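Long-range contacts in AvrRxo1-ORF2 (Xanthomonas oryzae pv. oryzicola, PDB 4Z8U), which binds the type III effector AvrRxo1-ORF1 in a four-chain assembly and probably serves as its chaperone-like or antitoxin partner: residues V38-F43 with N80-K85; K50-S55 with E86-V91; F43-L48 with D68-M73. All blocks are in the same frame, centred on the assembly; numbering follows the deposited sequence.

Interaction 1: V38-F43 with N80-K85; sequences VGKERF and NVMTLK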
loop_
_atom_site.group_PDB
_atom_site.type_symbol
_atom_site.label_atom_id
_atom_site.label_comp_id
_atom_site.label_asym_id
_atom_site.label_seq_id
_atom_site.Cartn_x
_atom_site.Cartn_y
_atom_site.Cartn_z
ATOM N N VAL B 38 4.598 8.576 -22.594
ATOM C CA VAL B 38 3.259 8.758 -23.087
ATOM C C VAL B 38 3.253 10.172 -23.788
ATOM O O VAL B 38 2.292 10.578 -24.329
ATOM C CB VAL B 38 2.146 8.585 -22.024
ATOM C CG1 VAL B 38 2.278 7.221 -21.346
ATOM C CG2 VAL B 38 2.243 9.688 -20.982
ATOM N N GLY B 39 4.363 10.878 -23.765
ATOM C CA GLY B 39 4.423 12.177 -24.430
ATOM C C GLY B 39 3.650 13.257 -23.707
ATOM O O GLY B 39 3.085 14.179 -24.335
ATOM N N LYS B 40 3.633 13.172 -22.362
ATOM C CA LYS B 40 2.999 14.238 -21.587
ATOM C C LYS B 40 3.805 15.498 -21.805
ATOM O O LYS B 40 5.069 15.493 -21.777
ATOM C CB LYS B 40 2.989 13.775 -20.091
ATOM C CG LYS B 40 2.564 14.820 -19.047
ATOM C CD LYS B 40 2.307 14.066 -17.736
ATOM C CE LYS B 40 1.948 15.096 -16.658
ATOM N NZ LYS B 40 0.854 14.503 -15.845
ATOM N N GLU B 41 3.086 16.608 -22.027
ATOM C CA GLU B 41 3.718 17.931 -22.088
ATOM C C GLU B 41 4.688 18.217 -20.957
ATOM O O GLU B 41 4.340 18.053 -19.759
ATOM C CB GLU B 41 2.660 19.041 -22.209
ATOM C CG GLU B 41 3.258 20.415 -22.252
ATOM C CD GLU B 41 2.247 21.524 -22.409
ATOM O OE1 GLU B 41 1.004 21.242 -22.522
ATOM O OE2 GLU B 41 2.738 22.687 -22.460
ATOM N N ARG B 42 5.907 18.642 -21.288
ATOM C CA ARG B 42 6.936 18.941 -20.297
ATOM C C ARG B 42 6.438 20.055 -19.360
ATOM O O ARG B 42 5.902 21.073 -19.852
ATOM C CB ARG B 42 8.328 19.351 -20.876
ATOM C CG ARG B 42 9.453 19.355 -19.841
ATOM C CD ARG B 42 10.806 19.968 -20.276
ATOM N NE ARG B 42 10.636 21.407 -20.600
ATOM C CZ ARG B 42 11.036 22.456 -19.858
ATOM N NH1 ARG B 42 11.730 22.264 -18.735
ATOM N NH2 ARG B 42 10.768 23.712 -20.266
ATOM N N PHE B 43 6.703 19.894 -18.054
ATOM C CA PHE B 43 6.226 20.883 -17.099
ATOM C C PHE B 43 6.997 22.189 -17.299
ATOM O O PHE B 43 8.258 22.201 -17.224
ATOM C CB PHE B 43 6.456 20.431 -15.676
ATOM C CG PHE B 43 5.881 21.405 -14.657
ATOM C CD1 PHE B 43 4.511 21.577 -14.547
ATOM C CD2 PHE B 43 6.765 22.201 -13.891
ATOM C CE1 PHE B 43 4.003 22.505 -13.613
ATOM C CE2 PHE B 43 6.261 23.131 -12.982
ATOM C CZ PHE B 43 4.897 23.251 -12.850
ATOM N N ASN B 80 -2.470 11.193 -15.666
ATOM C CA ASN B 80 -3.286 11.139 -16.857
ATOM C C ASN B 80 -3.553 12.494 -17.476
ATOM O O ASN B 80 -4.076 12.559 -18.606
ATOM C CB ASN B 80 -4.622 10.378 -16.645
ATOM C CG ASN B 80 -4.415 8.905 -16.224
ATOM O OD1 ASN B 80 -3.349 8.282 -16.466
ATOM N ND2 ASN B 80 -5.431 8.359 -15.534
ATOM N N VAL B 81 -3.237 13.568 -16.770
ATOM C CA VAL B 81 -3.252 14.925 -17.349
ATOM C C VAL B 81 -2.070 15.084 -18.312
ATOM O O VAL B 81 -0.888 14.978 -17.933
ATOM C CB VAL B 81 -3.239 16.005 -16.216
ATOM C CG1 VAL B 81 -2.958 17.397 -16.783
ATOM C CG2 VAL B 81 -4.554 15.940 -15.420
HETATM N N MSE B 82 -2.366 15.350 -19.594
HETATM C CA MSE B 82 -1.319 15.398 -20.630
HETATM C C MSE B 82 -0.738 16.776 -20.919
HETATM O O MSE B 82 0.348 16.908 -21.460
HETATM C CB MSE B 82 -1.915 14.747 -21.904
HETATM C CG MSE B 82 -2.187 13.236 -21.852
HETATM SE SE MSE B 82 -0.492 12.279 -21.520
HETATM C CE MSE B 82 -0.856 11.841 -19.629
ATOM N N THR B 83 -1.457 17.822 -20.549
ATOM C CA THR B 83 -1.090 19.174 -20.894
ATOM C C THR B 83 -1.192 20.163 -19.760
ATOM O O THR B 83 -1.981 20.014 -18.875
ATOM C CB THR B 83 -1.991 19.672 -21.977
ATOM O OG1 THR B 83 -3.313 19.781 -21.487
ATOM C CG2 THR B 83 -2.025 18.684 -23.082
ATOM N N LEU B 84 -0.367 21.179 -19.812
ATOM C CA LEU B 84 -0.465 22.245 -18.861
ATOM C C LEU B 84 -1.834 22.927 -18.936
ATOM O O LEU B 84 -2.329 23.432 -17.985
ATOM C CB LEU B 84 0.650 23.229 -19.057
ATOM C CG LEU B 84 2.047 22.730 -18.782
ATOM C CD1 LEU B 84 3.068 23.749 -19.168
ATOM C CD2 LEU B 84 2.211 22.444 -17.368
ATOM N N LYS B 85 -2.488 22.930 -20.062
ATOM C CA LYS B 85 -3.737 23.617 -20.051
ATOM C C LYS B 85 -4.740 22.844 -19.266
ATOM O O LYS B 85 -5.610 23.409 -18.658
ATOM C CB LYS B 85 -4.262 23.875 -21.443
ATOM C CG LYS B 85 -5.511 24.736 -21.481
ATOM C CD LYS B 85 -6.564 24.104 -22.370
ATOM C CE LYS B 85 -7.700 25.055 -22.713
ATOM N NZ LYS B 85 -7.210 26.318 -23.298
HETATM O O HOH W 1 -1.534 22.605 -22.942
#
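Lys40 and Glu41 reach across to Val81, Met82 and Leu84 where the chain leaves helix 6-38 through a Schellman motif, with Gly39 at positive phi, and runs beside the N-cap of helix 84-94. The tight part is polar. Glu41 N donates to Met82 O at 2.8 Å. The aliphatic chain of Lys40 passes along Val81 O, and NZ donates to that oxygen at 2.8 Å in the carbonyl plane; Tyr74 adds a second acceptor, its backbone O, and a cation-pi contact with its ring. Glu41, extended with CG anti to the backbone N (chi1 179°), carries its carboxylate to the helix start, where Leu84 N meets OE1 at 3.0 Å from above the carboxylate plane. The N-cap residue Thr83 engages Glu86 N through OG1, so the two side chains serve different amides of the first turn. Toward the protein interior, Leu84 CD2 lies 3.7 Å from Phe43 CD1. The looser side is apolar and partly exposed: selenomethionine Met82 folds back until SE is 3.8 Å from Val38 CG2. At the other end a water bridges the segments, donating to Glu41 OE1 (2.9 Å) and accepting from Lys85 N (3.1 Å).

Interaction 2: K50-S55 with E86-V91; sequences KICDTS and EFAHIV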
loop_
_atom_site.group_PDB
_atom_site.type_symbol
_atom_site.label_atom_id
_atom_site.label_comp_id
_atom_site.label_asym_id
_atom_site.label_seq_id
_atom_site.Cartn_x
_atom_site.Cartn_y
_atom_site.Cartn_z
ATOM N N LYS B 50 0.608 31.732 -16.939
ATOM C CA LYS B 50 -0.042 32.634 -17.849
ATOM C C LYS B 50 -1.510 32.316 -17.843
ATOM O O LYS B 50 -2.333 33.130 -18.294
ATOM C CB LYS B 50 0.503 32.495 -19.271
ATOM C CG LYS B 50 1.885 33.062 -19.478
ATOM C CD LYS B 50 2.125 33.200 -20.993
ATOM C CE LYS B 50 3.586 33.414 -21.333
ATOM N NZ LYS B 50 4.355 32.293 -20.706
ATOM N N ILE B 51 -1.875 31.145 -17.327
ATOM C CA ILE B 51 -3.252 30.748 -17.500
ATOM C C ILE B 51 -3.958 30.367 -16.203
ATOM O O ILE B 51 -5.083 29.884 -16.251
ATOM C CB ILE B 51 -3.441 29.629 -18.559
ATOM C CG1 ILE B 51 -2.824 28.337 -18.117
ATOM C CG2 ILE B 51 -2.865 30.020 -19.918
ATOM C CD1 ILE B 51 -2.942 27.250 -19.165
ATOM N N CYS B 52 -3.289 30.567 -15.074
ATOM C CA CYS B 52 -3.887 30.339 -13.733
ATOM C C CYS B 52 -2.921 30.962 -12.756
ATOM O O CYS B 52 -1.749 31.174 -13.073
ATOM C CB CYS B 52 -4.029 28.817 -13.424
ATOM S SG CYS B 52 -2.472 27.897 -13.153
ATOM N N ASP B 53 -3.421 31.170 -11.544
ATOM C CA ASP B 53 -2.693 31.827 -10.487
ATOM C C ASP B 53 -2.187 30.761 -9.508
ATOM O O ASP B 53 -2.982 30.003 -8.948
ATOM C CB ASP B 53 -3.671 32.823 -9.820
ATOM C CG ASP B 53 -3.230 33.287 -8.443
ATOM O OD1 ASP B 53 -2.010 33.370 -8.164
ATOM O OD2 ASP B 53 -4.162 33.621 -7.660
ATOM N N THR B 54 -0.882 30.705 -9.310
ATOM C CA THR B 54 -0.277 29.656 -8.473
ATOM C C THR B 54 0.261 30.244 -7.173
ATOM O O THR B 54 1.052 29.611 -6.448
ATOM C CB THR B 54 0.937 28.995 -9.170
ATOM O OG1 THR B 54 1.921 30.002 -9.445
ATOM C CG2 THR B 54 0.544 28.180 -10.477
ATOM N N SER B 55 -0.123 31.487 -6.884
ATOM C CA SER B 55 0.554 32.213 -5.824
ATOM C C SER B 55 0.008 31.908 -4.430
ATOM O O SER B 55 0.692 32.223 -3.451
ATOM C CB SER B 55 0.525 33.738 -6.094
ATOM O OG SER B 55 -0.795 34.154 -6.453
ATOM N N GLU B 86 -4.635 21.539 -19.295
ATOM C CA GLU B 86 -5.525 20.752 -18.505
ATOM C C GLU B 86 -5.206 20.993 -17.029
ATOM O O GLU B 86 -6.087 21.078 -16.224
ATOM C CB GLU B 86 -5.317 19.286 -18.838
ATOM C CG GLU B 86 -6.194 18.698 -19.932
ATOM C CD GLU B 86 -5.621 17.400 -20.563
ATOM O OE1 GLU B 86 -4.784 16.747 -19.966
ATOM O OE2 GLU B 86 -6.032 17.041 -21.672
ATOM N N PHE B 87 -3.933 21.100 -16.709
ATOM C CA PHE B 87 -3.468 21.163 -15.342
ATOM C C PHE B 87 -3.894 22.455 -14.723
ATOM O O PHE B 87 -4.285 22.500 -13.604
ATOM C CB PHE B 87 -1.948 20.996 -15.255
ATOM C CG PHE B 87 -1.424 20.924 -13.872
ATOM C CD1 PHE B 87 -1.835 19.962 -13.008
ATOM C CD2 PHE B 87 -0.525 21.813 -13.436
ATOM C CE1 PHE B 87 -1.339 19.931 -11.770
ATOM C CE2 PHE B 87 -0.064 21.770 -12.212
ATOM C CZ PHE B 87 -0.466 20.825 -11.383
ATOM N N ALA B 88 -3.826 23.507 -15.518
ATOM C CA ALA B 88 -4.322 24.802 -15.123
ATOM C C ALA B 88 -5.723 24.779 -14.571
ATOM O O ALA B 88 -6.007 25.447 -13.630
ATOM C CB ALA B 88 -4.284 25.713 -16.279
ATOM N N HIS B 89 -6.608 24.031 -15.178
ATOM C CA HIS B 89 -7.941 23.990 -14.675
ATOM C C HIS B 89 -7.996 23.325 -13.334
ATOM O O HIS B 89 -8.849 23.621 -12.549
ATOM C CB HIS B 89 -8.841 23.257 -15.627
ATOM C CG HIS B 89 -8.989 23.948 -16.935
ATOM N ND1 HIS B 89 -8.380 25.149 -17.199
ATOM C CD2 HIS B 89 -9.643 23.599 -18.063
ATOM C CE1 HIS B 89 -8.666 25.523 -18.427
ATOM N NE2 HIS B 89 -9.433 24.601 -18.971
ATOM N N ILE B 90 -7.067 22.414 -13.106
ATOM C CA ILE B 90 -6.977 21.730 -11.845
ATOM C C ILE B 90 -6.483 22.683 -10.784
ATOM O O ILE B 90 -7.038 22.738 -9.735
ATOM C CB ILE B 90 -6.112 20.514 -11.927
ATOM C CG1 ILE B 90 -6.811 19.450 -12.716
ATOM C CG2 ILE B 90 -5.853 19.983 -10.576
ATOM C CD1 ILE B 90 -5.916 18.508 -13.316
ATOM N N VAL B 91 -5.469 23.463 -11.097
ATOM C CA VAL B 91 -4.917 24.388 -10.102
ATOM C C VAL B 91 -5.981 25.422 -9.730
ATOM O O VAL B 91 -6.113 25.753 -8.542
ATOM C CB VAL B 91 -3.632 25.057 -10.599
ATOM C CG1 VAL B 91 -3.205 26.139 -9.605
ATOM C CG2 VAL B 91 -2.551 24.030 -10.799
#
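Within this all-helical fold, the loop that follows helix 45-49 lies with Ile51 to Thr54 against one side of helix 84-94, where Ala88 and Val91, three residues apart, form a short apolar ridge. The contact is plain van der Waals packing and buries a modest surface. Ile51 comes down on the methyl of Ala88 with its longer branch: CG1 and CD1 both stand 3.5 Å from Ala88 CB, so the flank of the branch, not merely its end, rests on the alanine. Cys52 lies against both helix residues. The sulfur of Cys52 sits between the backbone N and the carbonyl carbon (chi1 69°), a rotation that brings Cys52 SG to 4.0 Å from Val91 CB and 4.2 Å from Ala88 CB. Val91 in turn faces two ways. Val91 CG1, anti to the backbone N (chi1 173°), points to the loop and approaches Asp53 O at 3.9 Å, whereas Val91 CG2 lies 3.6 Å above the Phe87 ring plane, offset toward the rim, within the same helix.

Farther along, Thr54 turns its polar end elsewhere, bonding through OG1 to Glu49 OE2, while its carbonyl oxygen probably accepts from Tyr70 OH of helix 64-77. The loop also looks outward: Asp53 OD2 accepts a weak hydrogen bond from Trp23 NE1 of AvrRxo1-ORF1, and Ser55 packs on Pro20 of that chain. The same loop thus touches both helix 84-94 and the AvrRxo1-ORF1 chain. The loosest touch is at the far end, where the methyl CG2 of Thr54 is 4.4 Å from Val91 CG1.

Interaction 3: F43-L48 with D68-M73; sequences FDLEEL and DIYERM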
loop_
_atom_site.group_PDB
_atom_site.type_symbol
_atom_site.label_atom_id
_atom_site.label_comp_id
_atom_site.label_asym_id
_atom_site.label_seq_id
_atom_site.Cartn_x
_atom_site.Cartn_y
_atom_site.Cartn_z
ATOM N N PHE B 43 6.703 19.894 -18.054
ATOM C CA PHE B 43 6.226 20.883 -17.099
ATOM C C PHE B 43 6.997 22.189 -17.299
ATOM O O PHE B 43 8.258 22.201 -17.224
ATOM C CB PHE B 43 6.456 20.431 -15.676
ATOM C CG PHE B 43 5.881 21.405 -14.657
ATOM C CD1 PHE B 43 4.511 21.577 -14.547
ATOM C CD2 PHE B 43 6.765 22.201 -13.891
ATOM C CE1 PHE B 43 4.003 22.505 -13.613
ATOM C CE2 PHE B 43 6.261 23.131 -12.982
ATOM C CZ PHE B 43 4.897 23.251 -12.850
ATOM N N ASP B 44 6.229 23.274 -17.449
ATOM C CA ASP B 44 6.833 24.619 -17.532
ATOM C C ASP B 44 6.077 25.639 -16.676
ATOM O O ASP B 44 4.971 26.041 -17.030
ATOM C CB ASP B 44 6.908 25.090 -18.991
ATOM C CG ASP B 44 7.457 26.485 -19.089
ATOM O OD1 ASP B 44 8.672 26.670 -18.810
ATOM O OD2 ASP B 44 6.643 27.376 -19.331
ATOM N N LEU B 45 6.673 26.002 -15.566
ATOM C CA LEU B 45 5.917 26.858 -14.648
ATOM C C LEU B 45 5.447 28.202 -15.287
ATOM O O LEU B 45 4.251 28.588 -15.168
ATOM C CB LEU B 45 6.700 27.035 -13.358
ATOM C CG LEU B 45 5.969 27.836 -12.281
ATOM C CD1 LEU B 45 4.833 26.953 -11.709
ATOM C CD2 LEU B 45 6.976 28.260 -11.208
ATOM N N GLU B 46 6.347 28.892 -16.011
ATOM C CA GLU B 46 5.979 30.176 -16.620
ATOM C C GLU B 46 4.747 30.051 -17.502
ATOM O O GLU B 46 3.811 30.871 -17.407
ATOM C CB GLU B 46 7.137 30.772 -17.447
ATOM C CG GLU B 46 7.947 31.876 -16.761
ATOM C CD GLU B 46 9.020 31.362 -15.781
ATOM O OE1 GLU B 46 8.702 30.527 -14.895
ATOM O OE2 GLU B 46 10.200 31.809 -15.881
ATOM N N GLU B 47 4.701 29.038 -18.360
ATOM C CA GLU B 47 3.548 28.937 -19.217
ATOM C C GLU B 47 2.271 28.686 -18.399
ATOM O O GLU B 47 1.196 29.202 -18.745
ATOM C CB GLU B 47 3.733 27.841 -20.268
ATOM C CG GLU B 47 2.542 27.683 -21.232
ATOM C CD GLU B 47 2.484 26.286 -21.896
ATOM O OE1 GLU B 47 3.547 25.605 -21.944
ATOM O OE2 GLU B 47 1.396 25.855 -22.379
ATOM N N LEU B 48 2.378 27.834 -17.363
ATOM C CA LEU B 48 1.214 27.489 -16.539
ATOM C C LEU B 48 0.679 28.810 -15.930
ATOM O O LEU B 48 -0.511 29.098 -16.038
ATOM C CB LEU B 48 1.613 26.540 -15.405
ATOM C CG LEU B 48 0.521 26.157 -14.386
ATOM C CD1 LEU B 48 -0.618 25.382 -15.026
ATOM C CD2 LEU B 48 1.095 25.439 -13.175
ATOM N N ASP B 68 8.686 23.422 -7.267
ATOM C CA ASP B 68 8.693 22.103 -6.623
ATOM C C ASP B 68 7.298 21.603 -6.269
ATOM O O ASP B 68 7.003 20.420 -6.451
ATOM C CB ASP B 68 9.607 22.081 -5.395
ATOM C CG ASP B 68 11.134 22.014 -5.781
ATOM O OD1 ASP B 68 11.597 22.732 -6.720
ATOM O OD2 ASP B 68 11.882 21.228 -5.132
ATOM N N ILE B 69 6.409 22.493 -5.831
ATOM C CA ILE B 69 5.069 22.012 -5.433
ATOM C C ILE B 69 4.319 21.589 -6.746
ATOM O O ILE B 69 3.754 20.470 -6.812
ATOM C CB ILE B 69 4.275 23.122 -4.647
ATOM C CG1 ILE B 69 4.732 23.254 -3.179
ATOM C CG2 ILE B 69 2.800 22.880 -4.736
ATOM C CD1 ILE B 69 4.415 24.618 -2.577
ATOM N N TYR B 70 4.310 22.436 -7.766
ATOM C CA TYR B 70 3.400 22.227 -8.890
ATOM C C TYR B 70 3.949 21.159 -9.865
ATOM O O TYR B 70 3.196 20.481 -10.543
ATOM C CB TYR B 70 2.975 23.522 -9.641
ATOM C CG TYR B 70 2.076 24.400 -8.743
ATOM C CD1 TYR B 70 0.758 24.004 -8.465
ATOM C CD2 TYR B 70 2.601 25.501 -8.098
ATOM C CE1 TYR B 70 -0.042 24.731 -7.585
ATOM C CE2 TYR B 70 1.838 26.265 -7.251
ATOM C CZ TYR B 70 0.517 25.857 -6.988
ATOM O OH TYR B 70 -0.218 26.606 -6.121
ATOM N N GLU B 71 5.276 21.121 -9.982
ATOM C CA GLU B 71 5.821 20.193 -10.997
ATOM C C GLU B 71 5.595 18.794 -10.454
ATOM O O GLU B 71 5.262 17.876 -11.179
ATOM C CB GLU B 71 7.326 20.430 -11.182
ATOM C CG GLU B 71 7.977 19.330 -11.992
ATOM C CD GLU B 71 9.456 19.583 -12.064
ATOM O OE1 GLU B 71 9.802 20.486 -12.840
ATOM O OE2 GLU B 71 10.217 18.945 -11.327
ATOM N N ARG B 72 5.811 18.626 -9.172
ATOM C CA ARG B 72 5.559 17.364 -8.530
ATOM C C ARG B 72 4.080 16.973 -8.603
ATOM O O ARG B 72 3.779 15.898 -8.934
ATOM C CB ARG B 72 6.033 17.405 -7.093
ATOM C CG ARG B 72 5.935 16.145 -6.404
ATOM C CD ARG B 72 6.487 16.204 -5.046
ATOM N NE ARG B 72 7.870 15.881 -5.132
ATOM C CZ ARG B 72 8.332 14.645 -5.195
ATOM N NH1 ARG B 72 9.602 14.504 -5.307
ATOM N NH2 ARG B 72 7.536 13.578 -5.105
HETATM N N MSE B 73 3.186 17.879 -8.290
HETATM C CA MSE B 73 1.725 17.622 -8.403
HETATM C C MSE B 73 1.424 17.192 -9.836
HETATM O O MSE B 73 0.667 16.262 -10.098
HETATM C CB MSE B 73 0.924 18.871 -7.944
HETATM C CG MSE B 73 -0.539 18.565 -8.098
HETATM SE SE MSE B 73 -1.441 20.295 -7.660
HETATM C CE MSE B 73 -0.888 20.331 -5.824
#
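Phe43 lays one face of its ring over the backbone of Glu71, in a CH-pi contact that seats the start of helix 45-49 on helix 64-77 inside a small all-helical fold. Glu71 CA stands 3.5 Å from the ring centroid and 10° off the ring normal, so its hydrogen-bearing carbon is almost centred over the face. The side chain then runs out over the rim of the same face, Glu71 CB standing 3.3 Å from Phe43 CD2, a close approach. With CG anti to the backbone N (chi1 168°), the chain continues past that same rim and brings Glu71 OE1 to 3.6 Å from Phe43 CD2. The carboxylate plane stands 88° from the ring plane, so the acid does not stack on the phenyl group.

Beside this overlap, Tyr70 presents its CB to three apolar partners. Phe43 CZ is 3.8 Å from Tyr70 CB, while Leu45 CD1 and Leu48 CD2 each stay at 4.4 Å from that same carbon, the looser part of the contact. The tyrosine ring itself leads away, with Ile69 CG2 over the centre of one face. Tyr74 adds an inclined ring against Phe43, and Tyr75 OH bonds to Phe43 N, so helix 64-77 holds this residue by backbone as well as ring. Ile69 and Met73 also pack on Arg162 of AvrRxo1-ORF1.

The short helix that carries the leucines is started by Asp44 at the N-cap: its OD2 accepts from Glu47 N at 2.7 Å, met on the anti side and somewhat out of the carboxylate plane.

Interaction 3 is the buried centre of the set, apolar and held by ring and methyl packing; interactions 1 and 2 lie farther out and are only partly buried. Interaction 1 is the polar one, with three direct hydrogen bonds and a water, whereas interaction 2 relies on van der Waals touches alone. Both use helix 84-94, the first at its N-terminus and the second along its side. Phe43 belongs to interactions 1 and 3, and Tyr70 ties interaction 3 to Thr54 of interaction 2. Between interactions 1 and 3, Glu41 OE2 and Glu47 OE1 come close, a like-charged approach that may raise the proton affinity of one.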